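Local coordinates for type II restriction enzyme MunI (Mycoplasma, PDB 1D02), which recognises the double-stranded sequence 5'-CAATTG-3' as a homodimer and cleaves each strand after its first cytosine, at residues Leu146-Val151 against Phe168-Tyr173. The protein carries 1 engineered substitution. Sequence-based numbering, arbitrary orientation.
Sequences LPFWVV and FWYDHY
Leu146 lies over one face of the Tyr173 ring in a CH-pi contact: CD2 of Leu146 stands 3.7 Å from the centroid of the Tyr173 ring and 19° off its normal. Branch point CG of Leu146 also reaches CD2 of Tyr173, at 3.5 Å. Equally tight is the buried end of Tyr170, which reaches the strand: its OH touches CG2 of Val150 at 3.3 Å and approaches the edge of the Phe148 ring near its plane, 3.7 Å from CE1 of Phe148. Phe148 CG occupies the position between backbone N and carbonyl carbon (chi1 61°), which brings the ring's CE1 edge to Tyr170.

The solvent side is the turn, where His172 is exposed and Asp171 partly so. His172 CD2 lies over the opposite face of Tyr173, offset to the rim, and His172 ND1 donates to Asp171 OD2 (3.1 Å, 164°) on the anti side, tilted well out of the carboxylate plane; Asp171 also salt-bridges Lys132 of the second subunit.

No hydrogen bond links the segments. Phe126 meets Phe148 and Tyr170 edge-to-face. The contact packs the end of helix 160-170 and its type II' turn against strand 148-153 and the preceding loop residue Leu146, within the beta-alpha-beta unit completed by strand 177-180.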
ATOM      1  N   LEU D 146     -10.872  -7.703  -6.198  1.00  8.58           N
ATOM      2  CA  LEU D 146     -10.713  -6.370  -5.612  1.00  8.99           C
ATOM      3  C   LEU D 146     -11.245  -5.391  -6.660  1.00  7.89           C
ATOM      4  O   LEU D 146     -11.246  -5.694  -7.853  1.00  8.49           O
ATOM      5  CB  LEU D 146      -9.245  -6.090  -5.292  1.00  9.11           C
ATOM      6  CG  LEU D 146      -8.663  -7.139  -4.327  1.00 11.00           C
ATOM      7  CD1 LEU D 146      -7.233  -6.743  -3.937  1.00 12.70           C
ATOM      8  CD2 LEU D 146      -9.539  -7.253  -3.071  1.00 12.75           C
ATOM      9  N   PRO D 147     -11.669  -4.193  -6.239  1.00  7.69           N
ATOM     10  CA  PRO D 147     -12.227  -3.173  -7.138  1.00  7.77           C
ATOM     11  C   PRO D 147     -11.260  -2.352  -7.971  1.00  7.69           C
ATOM     12  O   PRO D 147     -11.665  -1.367  -8.581  1.00  8.15           O
ATOM     13  CB  PRO D 147     -13.031  -2.299  -6.184  1.00  7.69           C
ATOM     14  CG  PRO D 147     -12.162  -2.324  -4.929  1.00  7.69           C
ATOM     15  CD  PRO D 147     -11.760  -3.775  -4.825  1.00  7.69           C
ATOM     16  N   PHE D 148      -9.988  -2.739  -7.982  1.00  7.69           N
ATOM     17  CA  PHE D 148      -8.993  -1.988  -8.742  1.00  8.28           C
ATOM     18  C   PHE D 148      -8.116  -2.929  -9.539  1.00  7.69           C
ATOM     19  O   PHE D 148      -8.107  -4.142  -9.304  1.00  7.69           O
ATOM     20  CB  PHE D 148      -8.119  -1.157  -7.787  1.00  7.77           C
ATOM     21  CG  PHE D 148      -7.353  -1.995  -6.788  1.00  7.69           C
ATOM     22  CD1 PHE D 148      -6.104  -2.523  -7.119  1.00  8.22           C
ATOM     23  CD2 PHE D 148      -7.878  -2.252  -5.525  1.00  8.58           C
ATOM     24  CE1 PHE D 148      -5.384  -3.298  -6.199  1.00  7.84           C
ATOM     25  CE2 PHE D 148      -7.173  -3.020  -4.598  1.00  7.69           C
ATOM     26  CZ  PHE D 148      -5.925  -3.549  -4.920  1.00  7.82           C
ATOM     27  N   TRP D 149      -7.377  -2.360 -10.485  1.00  7.69           N
ATOM     28  CA  TRP D 149      -6.480  -3.145 -11.322  1.00  7.69           C
ATOM     29  C   TRP D 149      -5.202  -2.344 -11.494  1.00  7.69           C
ATOM     30  O   TRP D 149      -5.236  -1.225 -12.006  1.00  7.69           O
ATOM     31  CB  TRP D 149      -7.145  -3.393 -12.680  1.00  7.69           C
ATOM     32  CG  TRP D 149      -6.331  -4.221 -13.633  1.00  8.03           C
ATOM     33  CD1 TRP D 149      -5.455  -5.219 -13.318  1.00  7.69           C
ATOM     34  CD2 TRP D 149      -6.402  -4.179 -15.061  1.00  7.69           C
ATOM     35  NE1 TRP D 149      -4.973  -5.809 -14.472  1.00  8.18           N
ATOM     36  CE2 TRP D 149      -5.541  -5.187 -15.555  1.00  7.69           C
ATOM     37  CE3 TRP D 149      -7.118  -3.390 -15.977  1.00  7.69           C
ATOM     38  CZ2 TRP D 149      -5.370  -5.434 -16.927  1.00  7.69           C
ATOM     39  CZ3 TRP D 149      -6.949  -3.634 -17.348  1.00  8.15           C
ATOM     40  CH2 TRP D 149      -6.079  -4.649 -17.802  1.00  7.69           C
ATOM     41  N   VAL D 150      -4.082  -2.920 -11.061  1.00  7.69           N
ATOM     42  CA  VAL D 150      -2.793  -2.241 -11.163  1.00  7.69           C
ATOM     43  C   VAL D 150      -2.019  -2.880 -12.322  1.00  7.69           C
ATOM     44  O   VAL D 150      -1.816  -4.094 -12.355  1.00  7.69           O
ATOM     45  CB  VAL D 150      -1.967  -2.377  -9.854  1.00  7.69           C
ATOM     46  CG1 VAL D 150      -0.597  -1.736 -10.035  1.00  7.69           C
ATOM     47  CG2 VAL D 150      -2.701  -1.696  -8.662  1.00  7.69           C
ATOM     48  N   VAL D 151      -1.653  -2.054 -13.299  1.00  7.69           N
ATOM     49  CA  VAL D 151      -0.866  -2.527 -14.437  1.00  7.69           C
ATOM     50  C   VAL D 151       0.573  -2.058 -14.249  1.00  7.77           C
ATOM     51  O   VAL D 151       0.824  -0.846 -14.112  1.00  7.69           O
ATOM     52  CB  VAL D 151      -1.420  -1.978 -15.761  1.00  7.69           C
ATOM     53  CG1 VAL D 151      -0.524  -2.420 -16.921  1.00  7.69           C
ATOM     54  CG2 VAL D 151      -2.864  -2.491 -15.963  1.00  7.69           C
ATOM     55  N   PHE D 168       3.388 -12.409  -4.370  1.00  7.69           N
ATOM     56  CA  PHE D 168       3.181 -12.705  -2.959  1.00  8.09           C
ATOM     57  C   PHE D 168       2.195 -11.724  -2.344  1.00  7.72           C
ATOM     58  O   PHE D 168       1.269 -12.118  -1.638  1.00  7.90           O
ATOM     59  CB  PHE D 168       4.514 -12.626  -2.209  1.00  8.19           C
ATOM     60  CG  PHE D 168       4.424 -13.036  -0.766  1.00  9.79           C
ATOM     61  CD1 PHE D 168       4.674 -14.354  -0.395  1.00 12.46           C
ATOM     62  CD2 PHE D 168       4.128 -12.097   0.218  1.00 11.46           C
ATOM     63  CE1 PHE D 168       4.639 -14.740   0.946  1.00 12.90           C
ATOM     64  CE2 PHE D 168       4.087 -12.474   1.571  1.00 12.00           C
ATOM     65  CZ  PHE D 168       4.343 -13.796   1.933  1.00 12.38           C
ATOM     66  N   TRP D 169       2.388 -10.432  -2.608  1.00  7.69           N
ATOM     67  CA  TRP D 169       1.489  -9.434  -2.039  1.00  7.69           C
ATOM     68  C   TRP D 169       0.023  -9.706  -2.354  1.00  7.69           C
ATOM     69  O   TRP D 169      -0.831  -9.635  -1.475  1.00  7.69           O
ATOM     70  CB  TRP D 169       1.774  -8.041  -2.619  1.00  7.69           C
ATOM     71  CG  TRP D 169       3.026  -7.335  -2.212  1.00  7.69           C
ATOM     72  CD1 TRP D 169       3.943  -7.700  -1.254  1.00  7.69           C
ATOM     73  CD2 TRP D 169       3.502  -6.115  -2.789  1.00  7.69           C
ATOM     74  NE1 TRP D 169       4.971  -6.770  -1.210  1.00  7.69           N
ATOM     75  CE2 TRP D 169       4.723  -5.792  -2.142  1.00  7.69           C
ATOM     76  CE3 TRP D 169       3.012  -5.263  -3.799  1.00  7.69           C
ATOM     77  CZ2 TRP D 169       5.464  -4.652  -2.474  1.00  7.71           C
ATOM     78  CZ3 TRP D 169       3.750  -4.121  -4.134  1.00  7.69           C
ATOM     79  CH2 TRP D 169       4.967  -3.834  -3.465  1.00  9.03           C
ATOM     80  N   TYR D 170      -0.270  -9.974  -3.627  1.00  7.69           N
ATOM     81  CA  TYR D 170      -1.647 -10.156  -4.070  1.00  7.79           C
ATOM     82  C   TYR D 170      -2.334 -11.449  -3.620  1.00  7.69           C
ATOM     83  O   TYR D 170      -3.554 -11.528  -3.653  1.00  7.88           O
ATOM     84  CB  TYR D 170      -1.746  -9.957  -5.599  1.00  7.69           C
ATOM     85  CG  TYR D 170      -1.749  -8.472  -6.020  1.00  7.69           C
ATOM     86  CD1 TYR D 170      -0.592  -7.698  -5.932  1.00  7.69           C
ATOM     87  CD2 TYR D 170      -2.937  -7.845  -6.418  1.00  7.69           C
ATOM     88  CE1 TYR D 170      -0.624  -6.320  -6.224  1.00  7.87           C
ATOM     89  CE2 TYR D 170      -2.984  -6.489  -6.718  1.00  8.05           C
ATOM     90  CZ  TYR D 170      -1.822  -5.732  -6.617  1.00  7.69           C
ATOM     91  OH  TYR D 170      -1.875  -4.389  -6.918  1.00  7.69           O
ATOM     92  N   ASP D 171      -1.552 -12.446  -3.220  1.00  8.36           N
ATOM     93  CA  ASP D 171      -2.106 -13.666  -2.653  1.00 10.36           C
ATOM     94  C   ASP D 171      -3.221 -14.264  -3.521  1.00 10.20           C
ATOM     95  O   ASP D 171      -2.982 -14.561  -4.684  1.00  9.03           O
ATOM     96  CB  ASP D 171      -2.607 -13.318  -1.242  1.00 11.99           C
ATOM     97  CG  ASP D 171      -2.740 -14.522  -0.348  1.00 14.70           C
ATOM     98  OD1 ASP D 171      -1.757 -15.273  -0.183  1.00 16.68           O
ATOM     99  OD2 ASP D 171      -3.831 -14.705   0.208  1.00 16.76           O
ATOM    100  N   HIS D 172      -4.437 -14.425  -3.002  1.00 10.83           N
ATOM    101  CA  HIS D 172      -5.472 -15.025  -3.841  1.00 13.67           C
ATOM    102  C   HIS D 172      -6.242 -14.053  -4.744  1.00 12.95           C
ATOM    103  O   HIS D 172      -7.333 -14.383  -5.225  1.00 13.50           O
ATOM    104  CB  HIS D 172      -6.454 -15.859  -2.993  1.00 19.05           C
ATOM    105  CG  HIS D 172      -7.243 -15.059  -2.004  1.00 25.83           C
ATOM    106  ND1 HIS D 172      -6.731 -14.668  -0.782  1.00 30.24           N
ATOM    107  CD2 HIS D 172      -8.508 -14.578  -2.054  1.00 29.23           C
ATOM    108  CE1 HIS D 172      -7.650 -13.985  -0.121  1.00 30.62           C
ATOM    109  NE2 HIS D 172      -8.737 -13.917  -0.869  1.00 31.08           N
ATOM    110  N   TYR D 173      -5.670 -12.866  -4.981  1.00 10.30           N
ATOM    111  CA  TYR D 173      -6.275 -11.861  -5.866  1.00  9.36           C
ATOM    112  C   TYR D 173      -5.285 -11.613  -7.013  1.00  9.46           C
ATOM    113  O   TYR D 173      -5.009 -10.463  -7.367  1.00  8.89           O
ATOM    114  CB  TYR D 173      -6.529 -10.532  -5.132  1.00  9.24           C
ATOM    115  CG  TYR D 173      -7.468 -10.661  -3.967  1.00 10.85           C
ATOM    116  CD1 TYR D 173      -6.987 -10.775  -2.668  1.00 11.86           C
ATOM    117  CD2 TYR D 173      -8.840 -10.678  -4.165  1.00 11.71           C
ATOM    118  CE1 TYR D 173      -7.851 -10.898  -1.594  1.00 14.36           C
ATOM    119  CE2 TYR D 173      -9.725 -10.808  -3.082  1.00 13.84           C
ATOM    120  CZ  TYR D 173      -9.218 -10.911  -1.806  1.00 15.15           C
ATOM    121  OH  TYR D 173     -10.076 -10.991  -0.725  1.00 18.68           O
TER